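Local coordinates for protein ribonuclease J (Methanolobus psychrophilus R15, PDB 5HAB) that probably degrades RNA exonucleolytically, as a metallo-beta-lactamase-fold ribonuclease of the beta-CASP group, and is bound here to RNA, at residues T131-H136 with E296-T301; C102-L107 with T172-I177. The protein carries 1 engineered substitution. All coordinates share one frame; numbering follows the deposited sequence.

Interaction 1 of 2, residues T131-H136 with E296-T301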
ATOM      1  N   THR B 131      -5.709 -38.180  11.700  1.00 33.28           N
ATOM      2  CA  THR B 131      -5.387 -39.538  11.270  1.00 58.16           C
ATOM      3  C   THR B 131      -6.344 -39.985  10.182  1.00 43.94           C
ATOM      4  O   THR B 131      -5.926 -40.577   9.196  1.00 47.61           O
ATOM      5  CB  THR B 131      -5.458 -40.558  12.424  1.00 47.57           C
ATOM      6  OG1 THR B 131      -6.779 -40.556  12.979  1.00 63.86           O
ATOM      7  CG2 THR B 131      -4.445 -40.234  13.517  1.00 26.10           C
ATOM      8  N   ALA B 132      -7.626 -39.687  10.361  1.00 45.00           N
ATOM      9  CA  ALA B 132      -8.625 -40.037   9.360  1.00 37.20           C
ATOM     10  C   ALA B 132      -8.311 -39.373   8.021  1.00 51.17           C
ATOM     11  O   ALA B 132      -8.388 -40.018   6.977  1.00 55.27           O
ATOM     12  CB  ALA B 132     -10.016 -39.651   9.831  1.00 46.62           C
ATOM     13  N   LEU B 133      -7.958 -38.088   8.048  1.00 55.63           N
ATOM     14  CA  LEU B 133      -7.667 -37.376   6.802  1.00 51.39           C
ATOM     15  C   LEU B 133      -6.413 -37.911   6.113  1.00 52.69           C
ATOM     16  O   LEU B 133      -6.357 -38.008   4.878  1.00 45.13           O
ATOM     17  CB  LEU B 133      -7.501 -35.882   7.061  1.00 47.93           C
ATOM     18  CG  LEU B 133      -8.762 -35.145   7.504  1.00 59.08           C
ATOM     19  CD1 LEU B 133      -8.381 -33.805   8.100  1.00 49.21           C
ATOM     20  CD2 LEU B 133      -9.733 -34.989   6.349  1.00 38.71           C
ATOM     21  N   ILE B 134      -5.407 -38.244   6.917  1.00 46.28           N
ATOM     22  CA  ILE B 134      -4.180 -38.820   6.389  1.00 53.69           C
ATOM     23  C   ILE B 134      -4.483 -40.176   5.760  1.00 56.31           C
ATOM     24  O   ILE B 134      -4.028 -40.461   4.655  1.00 41.00           O
ATOM     25  CB  ILE B 134      -3.087 -38.940   7.463  1.00 54.43           C
ATOM     26  CG1 ILE B 134      -2.645 -37.555   7.942  1.00 42.71           C
ATOM     27  CG2 ILE B 134      -1.887 -39.684   6.901  1.00 37.46           C
ATOM     28  CD1 ILE B 134      -1.677 -37.613   9.110  1.00 41.09           C
ATOM     29  N   LYS B 135      -5.255 -41.016   6.448  1.00 43.43           N
ATOM     30  CA  LYS B 135      -5.625 -42.312   5.872  1.00 71.48           C
ATOM     31  C   LYS B 135      -6.382 -42.165   4.561  1.00 73.31           C
ATOM     32  O   LYS B 135      -6.033 -42.802   3.566  1.00 58.13           O
ATOM     33  CB  LYS B 135      -6.473 -43.150   6.837  1.00 47.90           C
ATOM     34  CG  LYS B 135      -5.745 -43.654   8.051  1.00 59.66           C
ATOM     35  CD  LYS B 135      -6.650 -44.531   8.891  1.00 77.23           C
ATOM     36  CE  LYS B 135      -5.990 -44.885  10.207  1.00 77.38           C
ATOM     37  NZ  LYS B 135      -6.895 -45.663  11.094  1.00 65.00           N
ATOM     38  N   HIS B 136      -7.413 -41.323   4.564  1.00 76.09           N
ATOM     39  CA  HIS B 136      -8.214 -41.118   3.363  1.00 66.26           C
ATOM     40  C   HIS B 136      -7.351 -40.594   2.225  1.00 56.77           C
ATOM     41  O   HIS B 136      -7.624 -40.868   1.060  1.00 68.47           O
ATOM     42  CB  HIS B 136      -9.382 -40.165   3.638  1.00 67.58           C
ATOM     43  CG  HIS B 136     -10.427 -40.744   4.541  1.00 75.92           C
ATOM     44  ND1 HIS B 136     -11.508 -40.018   4.997  1.00 82.33           N
ATOM     45  CD2 HIS B 136     -10.546 -41.978   5.085  1.00 77.45           C
ATOM     46  CE1 HIS B 136     -12.249 -40.784   5.781  1.00 69.02           C
ATOM     47  NE2 HIS B 136     -11.686 -41.977   5.850  1.00 89.14           N
ATOM     48  N   GLU B 296     -17.473 -32.889   1.024  1.00 64.31           N
ATOM     49  CA  GLU B 296     -17.899 -34.231   1.399  1.00 71.58           C
ATOM     50  C   GLU B 296     -16.797 -34.929   2.187  1.00 58.45           C
ATOM     51  O   GLU B 296     -17.060 -35.528   3.230  1.00 56.11           O
ATOM     52  CB  GLU B 296     -18.277 -35.044   0.160  1.00 68.56           C
ATOM     53  CG  GLU B 296     -18.861 -36.411   0.475  1.00 79.91           C
ATOM     54  CD  GLU B 296     -19.360 -37.132  -0.764  1.00 94.70           C
ATOM     55  OE1 GLU B 296     -18.638 -37.134  -1.786  1.00 82.89           O
ATOM     56  OE2 GLU B 296     -20.472 -37.698  -0.715  1.00 84.62           O
ATOM     57  N   ARG B 297     -15.565 -34.819   1.694  1.00 52.89           N
ATOM     58  CA  ARG B 297     -14.404 -35.401   2.367  1.00 55.04           C
ATOM     59  C   ARG B 297     -14.276 -34.896   3.810  1.00 69.45           C
ATOM     60  O   ARG B 297     -14.485 -35.656   4.759  1.00 67.16           O
ATOM     61  CB  ARG B 297     -13.123 -35.085   1.582  1.00 51.21           C
ATOM     62  CG  ARG B 297     -11.834 -35.648   2.192  1.00 77.29           C
ATOM     63  CD  ARG B 297     -11.721 -37.163   2.070  1.00 86.41           C
ATOM     64  NE  ARG B 297     -11.510 -37.604   0.692  1.00101.17           N
ATOM     65  CZ  ARG B 297     -10.312 -37.811   0.149  1.00 95.61           C
ATOM     66  NH1 ARG B 297      -9.211 -37.625   0.868  1.00 84.02           N
ATOM     67  NH2 ARG B 297     -10.209 -38.212  -1.111  1.00 83.70           N
ATOM     68  N   TYR B 298     -13.969 -33.609   3.971  1.00 60.49           N
ATOM     69  CA  TYR B 298     -13.684 -33.045   5.294  1.00 51.79           C
ATOM     70  C   TYR B 298     -14.886 -33.022   6.242  1.00 46.35           C
ATOM     71  O   TYR B 298     -14.786 -33.445   7.401  1.00 50.55           O
ATOM     72  CB  TYR B 298     -13.126 -31.625   5.152  1.00 51.45           C
ATOM     73  CG  TYR B 298     -11.707 -31.561   4.630  1.00 62.08           C
ATOM     74  CD1 TYR B 298     -10.628 -31.595   5.507  1.00 58.56           C
ATOM     75  CD2 TYR B 298     -11.443 -31.466   3.269  1.00 63.31           C
ATOM     76  CE1 TYR B 298      -9.325 -31.536   5.043  1.00 60.90           C
ATOM     77  CE2 TYR B 298     -10.139 -31.407   2.795  1.00 55.02           C
ATOM     78  CZ  TYR B 298      -9.086 -31.442   3.689  1.00 56.31           C
ATOM     79  OH  TYR B 298      -7.788 -31.384   3.235  1.00 61.58           O
ATOM     80  N   VAL B 299     -16.018 -32.519   5.760  1.00 49.09           N
ATOM     81  CA  VAL B 299     -17.186 -32.370   6.619  1.00 62.08           C
ATOM     82  C   VAL B 299     -17.777 -33.743   6.906  1.00 46.51           C
ATOM     83  O   VAL B 299     -18.140 -34.040   8.047  1.00 51.25           O
ATOM     84  CB  VAL B 299     -18.227 -31.423   6.002  1.00 55.22           C
ATOM     85  CG1 VAL B 299     -19.369 -31.192   6.972  1.00 47.76           C
ATOM     86  CG2 VAL B 299     -17.578 -30.102   5.628  1.00 51.08           C
ATOM     87  N   GLY B 300     -17.863 -34.576   5.872  1.00 51.28           N
ATOM     88  CA  GLY B 300     -18.299 -35.952   6.039  1.00 59.87           C
ATOM     89  C   GLY B 300     -17.488 -36.680   7.095  1.00 58.80           C
ATOM     90  O   GLY B 300     -18.051 -37.240   8.041  1.00 58.90           O
ATOM     91  N   THR B 301     -16.165 -36.655   6.939  1.00 53.17           N
ATOM     92  CA  THR B 301     -15.268 -37.276   7.911  1.00 44.28           C
ATOM     93  C   THR B 301     -15.492 -36.727   9.318  1.00 64.56           C
ATOM     94  O   THR B 301     -15.571 -37.495  10.277  1.00 62.15           O
ATOM     95  CB  THR B 301     -13.790 -37.077   7.533  1.00 51.89           C
ATOM     96  OG1 THR B 301     -13.547 -37.631   6.236  1.00 49.90           O
ATOM     97  CG2 THR B 301     -12.884 -37.764   8.545  1.00 49.76           C
TER
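Leu133 meets the ring of Tyr298 with both of its methyls. CD2 is the closer, 3.6 Å from Tyr298 CD1, and the two side chains cross at about a right angle. Next to them Ala132 CB touches Thr301 CG2 at 3.7 Å. The same threonine brings its hydroxyl to the imidazole of His136: Thr301 OG1 lies in the ring plane, at the edge, 3.4 Å from His136 ND1. Arg297 slides past His136 in the opposite direction. Its chain bends at chi2 and chi3, which carries NH1 to 3.6 Å from His136 O, with the ring and guanidinium planes 86° apart. The contact joins two helices, 128-138 in the metallo-beta-lactamase part and 293-304 in the beta-CASP part. Their short segments run at 142°, closer to antiparallel than parallel, with axes 10.7 Å apart. Further out, Thr301 OG1 donates to Arg297 O at 2.6 Å. That oxygen also accepts from Thr301 N, and the two donors reach it from opposite faces of its plane. Tyr298 O accepts from the hydroxyl of Tyr129, at the start of helix 128-138. The Tyr298 side chain also packs on a phosphate of the bound RNA.

Interaction 2 of 2, residues C102-L107 with T172-I177. Engineered in segment 102-107: Ala106 (natural residue His). With nucleotides of chain D.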
ATOM      1  N   CYS B 102       2.017 -35.273  12.891  1.00 43.48           N
ATOM      2  CA  CYS B 102       1.248 -34.278  12.156  1.00 35.14           C
ATOM      3  C   CYS B 102       0.330 -33.549  13.122  1.00 45.60           C
ATOM      4  O   CYS B 102      -0.601 -34.142  13.670  1.00 35.35           O
ATOM      5  CB  CYS B 102       0.444 -34.924  11.038  1.00 32.34           C
ATOM      6  SG  CYS B 102       1.457 -35.538   9.687  1.00 39.41           S
ATOM      7  N   THR B 103       0.587 -32.259  13.326  1.00 34.53           N
ATOM      8  CA  THR B 103      -0.117 -31.513  14.362  1.00 32.96           C
ATOM      9  C   THR B 103      -1.544 -31.166  13.946  1.00 21.96           C
ATOM     10  O   THR B 103      -2.378 -30.868  14.799  1.00 32.57           O
ATOM     11  CB  THR B 103       0.629 -30.219  14.728  1.00 44.04           C
ATOM     12  OG1 THR B 103       1.016 -29.541  13.529  1.00 36.18           O
ATOM     13  CG2 THR B 103       1.871 -30.536  15.552  1.00 29.44           C
ATOM     14  N   HIS B 104      -1.823 -31.214  12.646  1.00 23.66           N
ATOM     15  CA  HIS B 104      -3.205 -31.145  12.162  1.00 37.94           C
ATOM     16  C   HIS B 104      -3.296 -31.615  10.717  1.00 30.49           C
ATOM     17  O   HIS B 104      -2.289 -31.984  10.110  1.00 31.55           O
ATOM     18  CB  HIS B 104      -3.788 -29.723  12.298  1.00 33.84           C
ATOM     19  CG  HIS B 104      -3.097 -28.688  11.462  1.00 29.19           C
ATOM     20  ND1 HIS B 104      -3.037 -28.757  10.088  1.00 27.41           N
ATOM     21  CD2 HIS B 104      -2.472 -27.538  11.808  1.00 33.08           C
ATOM     22  CE1 HIS B 104      -2.383 -27.708   9.623  1.00 35.41           C
ATOM     23  NE2 HIS B 104      -2.031 -26.950  10.647  1.00 29.68           N
ATOM     24  N   GLY B 105      -4.499 -31.567  10.152  1.00 38.80           N
ATOM     25  CA  GLY B 105      -4.743 -32.188   8.865  1.00 28.45           C
ATOM     26  C   GLY B 105      -4.895 -31.304   7.641  1.00 40.19           C
ATOM     27  O   GLY B 105      -5.361 -31.774   6.602  1.00 39.68           O
ATOM     28  N   ALA B 106      -4.491 -30.042   7.740  1.00 32.64           N
ATOM     29  CA  ALA B 106      -4.547 -29.145   6.585  1.00 36.64           C
ATOM     30  C   ALA B 106      -3.317 -29.372   5.715  1.00 40.38           C
ATOM     31  O   ALA B 106      -2.320 -29.923   6.187  1.00 35.63           O
ATOM     32  CB  ALA B 106      -4.635 -27.695   7.029  1.00 36.47           C
ATOM     33  N   LEU B 107      -3.377 -28.930   4.459  1.00 39.28           N
ATOM     34  CA  LEU B 107      -2.342 -29.262   3.472  1.00 40.97           C
ATOM     35  C   LEU B 107      -0.956 -28.699   3.774  1.00 33.42           C
ATOM     36  O   LEU B 107       0.038 -29.199   3.258  1.00 44.60           O
ATOM     37  CB  LEU B 107      -2.750 -28.801   2.071  1.00 37.90           C
ATOM     38  CG  LEU B 107      -3.804 -29.609   1.311  1.00 50.02           C
ATOM     39  CD1 LEU B 107      -3.890 -29.116  -0.121  1.00 51.12           C
ATOM     40  CD2 LEU B 107      -3.482 -31.091   1.343  1.00 47.82           C
ATOM     41  N   THR B 172      -4.926 -27.213  21.201  1.00 43.77           N
ATOM     42  CA  THR B 172      -4.905 -25.787  20.917  1.00 43.33           C
ATOM     43  C   THR B 172      -5.999 -25.488  19.900  1.00 49.81           C
ATOM     44  O   THR B 172      -6.760 -26.384  19.523  1.00 53.81           O
ATOM     45  CB  THR B 172      -3.530 -25.326  20.392  1.00 47.40           C
ATOM     46  OG1 THR B 172      -3.474 -23.895  20.384  1.00 47.33           O
ATOM     47  CG2 THR B 172      -3.281 -25.857  18.977  1.00 29.20           C
ATOM     48  N   GLN B 173      -6.088 -24.239  19.457  1.00 44.59           N
ATOM     49  CA  GLN B 173      -7.101 -23.869  18.477  1.00 42.62           C
ATOM     50  C   GLN B 173      -6.460 -23.457  17.160  1.00 37.62           C
ATOM     51  O   GLN B 173      -5.304 -23.040  17.131  1.00 47.87           O
ATOM     52  CB  GLN B 173      -7.982 -22.738  19.011  1.00 45.79           C
ATOM     53  CG  GLN B 173      -9.053 -23.187  19.992  1.00 40.29           C
ATOM     54  CD  GLN B 173     -10.186 -23.935  19.317  1.00 43.15           C
ATOM     55  OE1 GLN B 173     -10.707 -23.503  18.285  1.00 45.93           O
ATOM     56  NE2 GLN B 173     -10.587 -25.056  19.906  1.00 51.44           N
ATOM     57  N   HIS B 174      -7.228 -23.565  16.081  1.00 37.94           N
ATOM     58  CA  HIS B 174      -6.760 -23.219  14.742  1.00 34.05           C
ATOM     59  C   HIS B 174      -7.938 -23.289  13.774  1.00 39.19           C
ATOM     60  O   HIS B 174      -9.047 -23.655  14.165  1.00 39.08           O
ATOM     61  CB  HIS B 174      -5.633 -24.155  14.294  1.00 39.13           C
ATOM     62  CG  HIS B 174      -4.942 -23.714  13.040  1.00 30.41           C
ATOM     63  ND1 HIS B 174      -4.431 -22.444  12.880  1.00 28.97           N
ATOM     64  CD2 HIS B 174      -4.697 -24.367  11.879  1.00 32.28           C
ATOM     65  CE1 HIS B 174      -3.891 -22.338  11.679  1.00 41.15           C
ATOM     66  NE2 HIS B 174      -4.038 -23.491  11.052  1.00 28.75           N
ATOM     67  N   SER B 175      -7.700 -22.945  12.512  1.00 32.62           N
ATOM     68  CA  SER B 175      -8.755 -22.931  11.503  1.00 40.05           C
ATOM     69  C   SER B 175      -9.167 -24.332  11.044  1.00 47.47           C
ATOM     70  O   SER B 175      -9.907 -24.488  10.070  1.00 39.85           O
ATOM     71  CB  SER B 175      -8.305 -22.103  10.301  1.00 31.32           C
ATOM     72  OG  SER B 175      -7.011 -22.498   9.886  1.00 51.59           O
ATOM     73  N   ILE B 176      -8.676 -25.349  11.741  1.00 43.87           N
ATOM     74  CA  ILE B 176      -9.126 -26.716  11.525  1.00 46.92           C
ATOM     75  C   ILE B 176      -9.220 -27.365  12.897  1.00 40.89           C
ATOM     76  O   ILE B 176      -8.469 -27.021  13.815  1.00 39.52           O
ATOM     77  CB  ILE B 176      -8.201 -27.500  10.562  1.00 34.66           C
ATOM     78  CG1 ILE B 176      -8.810 -28.867  10.230  1.00 48.75           C
ATOM     79  CG2 ILE B 176      -6.806 -27.663  11.151  1.00 43.82           C
ATOM     80  CD1 ILE B 176      -7.998 -29.702   9.248  1.00 33.73           C
ATOM     81  N   ILE B 177     -10.171 -28.279  13.041  1.00 44.63           N
ATOM     82  CA  ILE B 177     -10.441 -28.910  14.322  1.00 39.02           C
ATOM     83  C   ILE B 177      -9.326 -29.888  14.677  1.00 51.42           C
ATOM     84  O   ILE B 177      -8.622 -30.388  13.791  1.00 39.17           O
ATOM     85  CB  ILE B 177     -11.806 -29.614  14.306  1.00 53.57           C
ATOM     86  CG1 ILE B 177     -11.907 -30.545  13.097  1.00 40.91           C
ATOM     87  CG2 ILE B 177     -12.928 -28.590  14.271  1.00 35.79           C
ATOM     88  CD1 ILE B 177     -13.164 -31.387  13.076  1.00 47.97           C
TER
ATOM     89  P     A D   3      -6.415 -26.513   3.141  1.00109.59           P
ATOM     90  OP1   A D   3      -7.585 -27.378   3.444  1.00102.20           O
ATOM     91  OP2   A D   3      -5.284 -26.457   4.100  1.00 93.67           O
ATOM     92  O5'   A D   3      -5.821 -26.939   1.723  1.00104.14           O
ATOM     93  C5'   A D   3      -6.677 -27.295   0.644  1.00109.30           C
ATOM     94  C4'   A D   3      -6.976 -26.114  -0.245  1.00114.64           C
ATOM     95  O4'   A D   3      -5.844 -25.818  -1.103  1.00113.57           O
ATOM     96  C3'   A D   3      -8.135 -26.282  -1.213  1.00115.68           C
ATOM     97  O3'   A D   3      -9.392 -26.090  -0.592  1.00107.50           O
ATOM     98  C2'   A D   3      -7.828 -25.245  -2.289  1.00113.44           C
ATOM     99  O2'   A D   3      -8.232 -23.950  -1.868  1.00109.74           O
ATOM    100  C1'   A D   3      -6.297 -25.284  -2.330  1.00114.76           C
ATOM    101  N9    A D   3      -5.773 -26.090  -3.451  1.00111.11           N
ATOM    102  C8    A D   3      -5.376 -27.406  -3.473  1.00103.43           C
ATOM    103  N7    A D   3      -4.951 -27.808  -4.650  1.00 96.14           N
ATOM    104  C5    A D   3      -5.074 -26.682  -5.456  1.00115.14           C
ATOM    105  C6    A D   3      -4.791 -26.441  -6.817  1.00115.85           C
ATOM    106  N6    A D   3      -4.300 -27.361  -7.651  1.00111.25           N
ATOM    107  N1    A D   3      -5.033 -25.201  -7.300  1.00116.55           N
ATOM    108  C2    A D   3      -5.524 -24.271  -6.472  1.00102.03           C
ATOM    109  N3    A D   3      -5.828 -24.376  -5.181  1.00104.36           N
ATOM    110  C4    A D   3      -5.578 -25.619  -4.729  1.00115.78           C
TER
HETATM  111  O   HOH W   1      -6.882 -32.026  12.251  1.00 39.62           O
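The CG2 methyl of Ile176 sits over one face of the His104 imidazole, a CH-pi contact 4.2 Å from the ring centroid. The other arm of Ile176, with CG1 anti to the backbone N (chi1 -173°), sends CD1 to 3.8 Å from Ala106 N. His104 lies beside the ring of His174 but barely overlaps it. The planes are only 20° apart, but the rings are slid, with centroids 5.2 Å apart. The CD2 atoms of His104 and His174 come within 3.9 Å. Two bonds fix the rotation of the His104 ring. ND1 accepts from Ala106 N at 3.0 Å, nearly in the ring plane, and NE2 bonds to Asp196 OD2. His174 ND1 bonds to Gly409 O. A water takes a weak bond from Gly105 N and donates to Ile177 O. Ala106 is engineered; the natural residue is His. In the natural sequence residues 104-109 read as the HxHxDH motif, which binds metal in metallo-beta-lactamases, so this is probably the active site. The bound RNA is consistent with this: Leu107 N donates to OP2 of A3 of chain D at 3.1 Å, and Ala106 CB lies 3.2 Å from that oxygen. Segment 102-107 links strand 96-102 to helix 107-110. Segment 172-177 joins strands 166-172 and 179-186, and Ile176 and Ile177 pack on Tyr129 of helix 128-138.

Overall arrangement
The centres of the two interactions lie about 13 Å apart. Along the chain their segments alternate: 102-107, 131-136, 172-177, then 296-301. Interaction 2 joins loops that follow strands of two different mixed sheets, the pair expected of a metallo-beta-lactamase fold. Interaction 1 ties helix 128-138 of that fold to helix 293-304 of the beta-CASP part. The contacts also touch directly, as Ile134 CD1 packs on Cys102 SG at 3.8 Å and Leu133 CD1 on Gly105 O at 3.9 Å. Helix 128-138 thus packs on both the probable catalytic loops and the beta-CASP helix, and Tyr298 of the latter also comes near Gly105. Bound RNA is close to both contacts, consistent with a substrate path between the two parts.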